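Local coordinates for acetylxylan esterase / glucomannan deacetylase (Cellvibrio japonicus, PDB 2WAA), which removes acetyl groups from acetylated xylan and glucomannan, helping to break down plant cell wall polysaccharides, at residues H221-A232 / N262-T271. Numbering follows the deposited sequence.
Sequences HHRYQPDLIISA and NHPQATIVLT
Asn262 meets Gln225 through its backbone. Asn262 O, at the C-terminal end of helix 245-262, accepts an almost straight bond from Gln225 NE2 (3.0 Å). The bond runs in the plane of the Asn262 carbonyl and in the amide plane of Gln225. The amide of Asn262 lies near the His221 ring, and its ND2 bonds to the hydroxyl of Tyr206. His263 follows, the first residue to leave the helix. His263 ND1 donates to Gln225 OE1 (2.7 Å) within the ring plane. The edge of this ring points at the face of His221 in an offset edge-to-face pair, planes at 89°. Pro226 CG lies over one face of the His263 ring and Asn262 CB over the opposite one, while His263 NE2 bonds to the hydroxyl of Tyr206. With both ring nitrogens bonded, the rotation of the imidazole is fixed.

A type I turn, His263 to Ala266, carries Gln265 back over Gln225 and Pro226. A bend at chi2 brings Gln265 NE2 to Pro226 O (2.7 Å) and Gln225 OE1. Both donors to Gln225 OE1 stand above its carbonyl plane, Gln265 NE2 on one face and His263 ND1 on the other. Ala266 CB packs on Ile229 CD1 (3.8 Å).

From Thr267 the chains pair as parallel strands. Thr267 N bonds to Asp227 O, and Thr267 O accepts from Ile229 N. Ile268 packs against helix 245-262. Val269 bonds to Ile229 O and Ser231 N, and Val269 CG2 touches Leu228 CD1 at 3.6 Å, on the face covered by helix 319-337. On the other face Leu270 CD2 meets Ser231 CB. Thr271 N closes the series on Ser231 O. Helix 245-262 connects neighbouring parallel strands in a beta-alpha-beta crossover of the five-stranded sheet, as in the SGNH (GDSL-like) hydrolase fold.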
ATOM      1  N   HIS A 221       2.872  13.078  -9.299  1.00 12.84           N
ATOM      2  CA  HIS A 221       3.626  11.856  -9.643  1.00 14.60           C
ATOM      3  C   HIS A 221       5.125  12.019  -9.636  1.00 15.11           C
ATOM      4  O   HIS A 221       5.871  11.045  -9.585  1.00 16.65           O
ATOM      5  CB  HIS A 221       3.141  11.338 -10.990  1.00 13.56           C
ATOM      6  CG  HIS A 221       1.746  10.861 -10.936  1.00 14.67           C
ATOM      7  ND1 HIS A 221       1.394   9.738 -10.224  1.00 17.23           N
ATOM      8  CD2 HIS A 221       0.602  11.356 -11.459  1.00 14.46           C
ATOM      9  CE1 HIS A 221       0.090   9.557 -10.322  1.00 14.85           C
ATOM     10  NE2 HIS A 221      -0.411  10.530 -11.051  1.00 18.56           N
ATOM     11  N   HIS A 222       5.585  13.263  -9.683  1.00 16.50           N
ATOM     12  CA  HIS A 222       7.007  13.523  -9.630  1.00 17.16           C
ATOM     13  C   HIS A 222       7.533  13.063  -8.275  1.00 15.20           C
ATOM     14  O   HIS A 222       8.723  12.858  -8.088  1.00 14.97           O
ATOM     15  CB  HIS A 222       7.246  15.034  -9.810  1.00 20.01           C
ATOM     16  CG  HIS A 222       8.700  15.409  -9.861  1.00 28.78           C
ATOM     17  ND1 HIS A 222       9.441  15.696  -8.728  1.00 35.41           N
ATOM     18  CD2 HIS A 222       9.555  15.534 -10.910  1.00 35.29           C
ATOM     19  CE1 HIS A 222      10.690  15.971  -9.075  1.00 37.33           C
ATOM     20  NE2 HIS A 222      10.786  15.884 -10.392  1.00 37.52           N
ATOM     21  N   ARG A 223       6.632  12.907  -7.309  1.00 12.89           N
ATOM     22  CA  ARG A 223       7.055  12.525  -5.958  1.00 10.34           C
ATOM     23  C   ARG A 223       7.348  11.025  -5.842  1.00 11.07           C
ATOM     24  O   ARG A 223       7.904  10.590  -4.831  1.00 10.68           O
ATOM     25  CB  ARG A 223       5.971  12.882  -4.911  1.00 11.14           C
ATOM     26  CG  ARG A 223       5.645  14.408  -4.800  1.00  8.95           C
ATOM     27  CD  ARG A 223       4.418  14.653  -3.841  1.00 10.50           C
ATOM     28  NE  ARG A 223       4.768  14.332  -2.454  1.00 12.99           N
ATOM     29  CZ  ARG A 223       3.892  14.259  -1.456  1.00 10.55           C
ATOM     30  NH1 ARG A 223       2.608  14.535  -1.668  1.00 12.49           N
ATOM     31  NH2 ARG A 223       4.328  13.973  -0.230  1.00 12.54           N
ATOM     32  N   TYR A 224       6.898  10.220  -6.809  1.00 10.25           N
ATOM     33  CA  TYR A 224       7.283   8.786  -6.813  1.00 10.26           C
ATOM     34  C   TYR A 224       7.218   8.262  -8.242  1.00 11.18           C
ATOM     35  O   TYR A 224       6.127   8.121  -8.798  1.00  9.90           O
ATOM     36  CB  TYR A 224       6.317   7.989  -5.922  1.00 10.59           C
ATOM     37  CG  TYR A 224       6.734   6.555  -5.669  1.00  8.60           C
ATOM     38  CD1 TYR A 224       7.758   6.250  -4.780  1.00 10.04           C
ATOM     39  CD2 TYR A 224       6.115   5.504  -6.336  1.00  6.77           C
ATOM     40  CE1 TYR A 224       8.167   4.928  -4.541  1.00  8.27           C
ATOM     41  CE2 TYR A 224       6.512   4.149  -6.090  1.00  6.79           C
ATOM     42  CZ  TYR A 224       7.528   3.891  -5.193  1.00  6.75           C
ATOM     43  OH  TYR A 224       7.906   2.597  -4.905  1.00  6.09           O
ATOM     44  N   GLN A 225       8.377   8.051  -8.857  1.00 10.34           N
ATOM     45  CA  GLN A 225       8.412   7.567 -10.249  1.00 11.72           C
ATOM     46  C   GLN A 225       8.884   6.114 -10.189  1.00 11.14           C
ATOM     47  O   GLN A 225      10.078   5.840  -9.973  1.00 11.92           O
ATOM     48  CB  GLN A 225       9.338   8.436 -11.124  1.00 12.23           C
ATOM     49  CG  GLN A 225       8.633   9.732 -11.593  1.00 14.88           C
ATOM     50  CD  GLN A 225       7.481   9.461 -12.570  1.00 18.91           C
ATOM     51  OE1 GLN A 225       7.088   8.315 -12.781  1.00 18.53           O
ATOM     52  NE2 GLN A 225       6.940  10.529 -13.170  1.00 18.88           N
ATOM     53  N   PRO A 226       7.938   5.170 -10.318  1.00 10.95           N
ATOM     54  CA  PRO A 226       8.281   3.759 -10.165  1.00 10.15           C
ATOM     55  C   PRO A 226       8.953   3.178 -11.400  1.00  8.99           C
ATOM     56  O   PRO A 226       8.698   3.650 -12.532  1.00 10.55           O
ATOM     57  CB  PRO A 226       6.921   3.092  -9.954  1.00  9.63           C
ATOM     58  CG  PRO A 226       5.959   3.985 -10.846  1.00 10.95           C
ATOM     59  CD  PRO A 226       6.492   5.381 -10.576  1.00 10.77           C
ATOM     60  N   ASP A 227       9.813   2.195 -11.160  1.00  7.65           N
ATOM     61  CA  ASP A 227      10.442   1.403 -12.216  1.00  8.48           C
ATOM     62  C   ASP A 227       9.461   0.333 -12.689  1.00  8.83           C
ATOM     63  O   ASP A 227       9.477  -0.059 -13.848  1.00  9.11           O
ATOM     64  CB  ASP A 227      11.623   0.686 -11.622  1.00  8.00           C
ATOM     65  CG  ASP A 227      12.696   1.648 -11.166  1.00 12.13           C
ATOM     66  OD1 ASP A 227      13.164   2.410 -12.017  1.00 13.36           O
ATOM     67  OD2 ASP A 227      13.039   1.641  -9.965  1.00 12.27           O
ATOM     68  N   LEU A 228       8.628  -0.156 -11.763  1.00  7.63           N
ATOM     69  CA  LEU A 228       7.643  -1.202 -12.092  1.00  7.91           C
ATOM     70  C   LEU A 228       6.287  -0.848 -11.490  1.00  8.14           C
ATOM     71  O   LEU A 228       6.193  -0.488 -10.303  1.00  7.47           O
ATOM     72  CB  LEU A 228       8.096  -2.519 -11.512  1.00  8.33           C
ATOM     73  CG  LEU A 228       7.064  -3.638 -11.339  1.00  8.15           C
ATOM     74  CD1 LEU A 228       6.629  -4.154 -12.672  1.00  8.81           C
ATOM     75  CD2 LEU A 228       7.658  -4.818 -10.550  1.00  8.06           C
ATOM     76  N   ILE A 229       5.240  -0.955 -12.316  1.00  7.01           N
ATOM     77  CA  ILE A 229       3.877  -0.763 -11.875  1.00  8.01           C
ATOM     78  C   ILE A 229       3.129  -2.089 -12.077  1.00  7.06           C
ATOM     79  O   ILE A 229       3.091  -2.637 -13.178  1.00  8.94           O
ATOM     80  CB  ILE A 229       3.159   0.345 -12.654  1.00  9.06           C
ATOM     81  CG1 ILE A 229       3.967   1.645 -12.565  1.00  8.81           C
ATOM     82  CG2 ILE A 229       1.681   0.470 -12.157  1.00  9.56           C
ATOM     83  CD1 ILE A 229       3.407   2.749 -13.338  1.00  9.98           C
ATOM     84  N   ILE A 230       2.531  -2.593 -11.019  1.00  6.05           N
ATOM     85  CA  ILE A 230       1.712  -3.808 -11.156  1.00  6.97           C
ATOM     86  C   ILE A 230       0.282  -3.383 -11.056  1.00  7.51           C
ATOM     87  O   ILE A 230      -0.079  -2.744 -10.068  1.00  8.91           O
ATOM     88  CB  ILE A 230       2.024  -4.769  -9.995  1.00  6.11           C
ATOM     89  CG1 ILE A 230       3.518  -5.144 -10.092  1.00  8.88           C
ATOM     90  CG2 ILE A 230       1.125  -6.069 -10.073  1.00  8.97           C
ATOM     91  CD1 ILE A 230       4.056  -5.772  -8.848  1.00  8.88           C
ATOM     92  N   SER A 231      -0.556  -3.771 -12.017  1.00  7.57           N
ATOM     93  CA  SER A 231      -1.980  -3.481 -11.859  1.00  8.57           C
ATOM     94  C   SER A 231      -2.718  -4.802 -11.651  1.00  8.91           C
ATOM     95  O   SER A 231      -2.719  -5.637 -12.548  1.00  9.39           O
ATOM     96  CB  SER A 231      -2.510  -2.806 -13.121  1.00 10.00           C
ATOM     97  OG  SER A 231      -3.884  -2.506 -12.914  1.00 11.65           O
ATOM     98  N   ALA A 232      -3.308  -4.980 -10.468  1.00  8.90           N
ATOM     99  CA  ALA A 232      -3.994  -6.207 -10.044  1.00  8.56           C
ATOM    100  C   ALA A 232      -5.484  -5.899  -9.787  1.00  8.69           C
ATOM    101  O   ALA A 232      -6.124  -6.549  -8.928  1.00 10.04           O
ATOM    102  CB  ALA A 232      -3.316  -6.718  -8.757  1.00  8.77           C
ATOM    103  N   ASN A 262       2.341   9.098 -17.676  1.00 12.33           N
ATOM    104  CA  ASN A 262       2.789   9.672 -16.384  1.00 13.37           C
ATOM    105  C   ASN A 262       4.124   9.180 -15.857  1.00 12.65           C
ATOM    106  O   ASN A 262       4.778   9.878 -15.075  1.00 12.63           O
ATOM    107  CB  ASN A 262       1.736   9.400 -15.287  1.00 12.57           C
ATOM    108  CG  ASN A 262       0.472  10.207 -15.484  1.00 15.61           C
ATOM    109  OD1 ASN A 262       0.404  11.055 -16.391  1.00 16.71           O
ATOM    110  ND2 ASN A 262      -0.537   9.951 -14.657  1.00 13.06           N
ATOM    111  N   HIS A 263       4.521   7.968 -16.264  1.00 12.03           N
ATOM    112  CA  HIS A 263       5.702   7.277 -15.701  1.00 12.96           C
ATOM    113  C   HIS A 263       6.494   6.731 -16.874  1.00 13.47           C
ATOM    114  O   HIS A 263       6.431   5.509 -17.184  1.00 12.35           O
ATOM    115  CB  HIS A 263       5.221   6.108 -14.838  1.00 13.30           C
ATOM    116  CG  HIS A 263       4.205   6.517 -13.812  1.00 12.88           C
ATOM    117  ND1 HIS A 263       4.515   7.350 -12.758  1.00 12.88           N
ATOM    118  CD2 HIS A 263       2.887   6.223 -13.692  1.00 15.56           C
ATOM    119  CE1 HIS A 263       3.427   7.534 -12.015  1.00 14.09           C
ATOM    120  NE2 HIS A 263       2.425   6.868 -12.570  1.00 14.00           N
ATOM    121  N   PRO A 264       7.199   7.632 -17.588  1.00 13.42           N
ATOM    122  CA  PRO A 264       7.747   7.272 -18.891  1.00 14.09           C
ATOM    123  C   PRO A 264       8.803   6.200 -18.786  1.00 15.59           C
ATOM    124  O   PRO A 264       9.082   5.519 -19.778  1.00 17.95           O
ATOM    125  CB  PRO A 264       8.366   8.598 -19.408  1.00 14.87           C
ATOM    126  CG  PRO A 264       8.525   9.462 -18.177  1.00 14.77           C
ATOM    127  CD  PRO A 264       7.368   9.074 -17.284  1.00 13.80           C
ATOM    128  N   GLN A 265       9.394   6.063 -17.608  1.00 15.22           N
ATOM    129  CA  GLN A 265      10.452   5.082 -17.338  1.00 16.05           C
ATOM    130  C   GLN A 265       9.899   3.733 -16.833  1.00 14.84           C
ATOM    131  O   GLN A 265      10.679   2.775 -16.662  1.00 15.01           O
ATOM    132  CB  GLN A 265      11.375   5.606 -16.220  1.00 16.30           C
ATOM    133  CG  GLN A 265      10.722   5.526 -14.756  1.00 22.17           C
ATOM    134  CD  GLN A 265       9.454   6.430 -14.636  1.00 25.67           C
ATOM    135  OE1 GLN A 265       9.321   7.402 -15.377  1.00 25.05           O
ATOM    136  NE2 GLN A 265       8.542   6.107 -13.696  1.00 24.96           N
ATOM    137  N   ALA A 266       8.599   3.643 -16.548  1.00 12.22           N
ATOM    138  CA  ALA A 266       8.090   2.421 -15.870  1.00 10.94           C
ATOM    139  C   ALA A 266       7.801   1.252 -16.839  1.00 11.05           C
ATOM    140  O   ALA A 266       7.407   1.470 -17.976  1.00 11.91           O
ATOM    141  CB  ALA A 266       6.828   2.743 -15.101  1.00 10.42           C
ATOM    142  N   THR A 267       7.972   0.033 -16.342  1.00 10.56           N
ATOM    143  CA  THR A 267       7.428  -1.188 -16.970  1.00 10.73           C
ATOM    144  C   THR A 267       6.110  -1.490 -16.255  1.00 10.91           C
ATOM    145  O   THR A 267       6.023  -1.339 -15.013  1.00 11.50           O
ATOM    146  CB  THR A 267       8.395  -2.340 -16.770  1.00 11.48           C
ATOM    147  OG1 THR A 267       9.649  -1.982 -17.382  1.00 11.94           O
ATOM    148  CG2 THR A 267       7.859  -3.643 -17.371  1.00 11.64           C
ATOM    149  N   ILE A 268       5.081  -1.871 -17.015  1.00  9.31           N
ATOM    150  CA  ILE A 268       3.765  -2.127 -16.411  1.00  9.77           C
ATOM    151  C   ILE A 268       3.455  -3.606 -16.535  1.00  9.79           C
ATOM    152  O   ILE A 268       3.695  -4.183 -17.593  1.00 10.45           O
ATOM    153  CB  ILE A 268       2.715  -1.303 -17.094  1.00  9.84           C
ATOM    154  CG1 ILE A 268       3.134   0.201 -16.964  1.00 11.92           C
ATOM    155  CG2 ILE A 268       1.340  -1.563 -16.462  1.00 10.90           C
ATOM    156  CD1 ILE A 268       2.290   1.107 -17.661  1.00 15.92           C
ATOM    157  N   VAL A 269       2.991  -4.218 -15.439  1.00  9.65           N
ATOM    158  CA  VAL A 269       2.635  -5.645 -15.428  1.00  9.03           C
ATOM    159  C   VAL A 269       1.172  -5.763 -15.017  1.00  9.06           C
ATOM    160  O   VAL A 269       0.798  -5.274 -13.944  1.00  9.63           O
ATOM    161  CB  VAL A 269       3.556  -6.434 -14.471  1.00  8.27           C
ATOM    162  CG1 VAL A 269       3.123  -7.884 -14.394  1.00  9.03           C
ATOM    163  CG2 VAL A 269       4.972  -6.387 -14.998  1.00 10.04           C
ATOM    164  N   LEU A 270       0.338  -6.398 -15.860  1.00  8.89           N
ATOM    165  CA  LEU A 270      -1.060  -6.547 -15.563  1.00  8.33           C
ATOM    166  C   LEU A 270      -1.303  -7.948 -15.054  1.00  9.57           C
ATOM    167  O   LEU A 270      -0.697  -8.908 -15.531  1.00  9.61           O
ATOM    168  CB  LEU A 270      -1.929  -6.320 -16.820  1.00  8.04           C
ATOM    169  CG  LEU A 270      -1.586  -5.035 -17.579  1.00  8.26           C
ATOM    170  CD1 LEU A 270      -2.509  -4.866 -18.776  1.00  7.82           C
ATOM    171  CD2 LEU A 270      -1.752  -3.877 -16.631  1.00  7.95           C
ATOM    172  N   THR A 271      -2.185  -8.074 -14.079  1.00  9.74           N
ATOM    173  CA  THR A 271      -2.512  -9.413 -13.579  1.00 10.66           C
ATOM    174  C   THR A 271      -3.965  -9.432 -13.108  1.00  9.60           C
ATOM    175  O   THR A 271      -4.486  -8.400 -12.670  1.00  8.58           O
ATOM    176  CB  THR A 271      -1.542  -9.819 -12.403  1.00 12.52           C
ATOM    177  OG1 THR A 271      -1.942 -11.104 -11.936  1.00 15.66           O
ATOM    178  CG2 THR A 271      -1.703  -8.898 -11.256  1.00 10.50           C
TER
HETATM  179  O   HOH W   1      11.265   0.012 -16.297  1.00 19.27           O
HETATM  180  O   HOH W   2      12.904   2.928 -14.581  1.00 21.96           O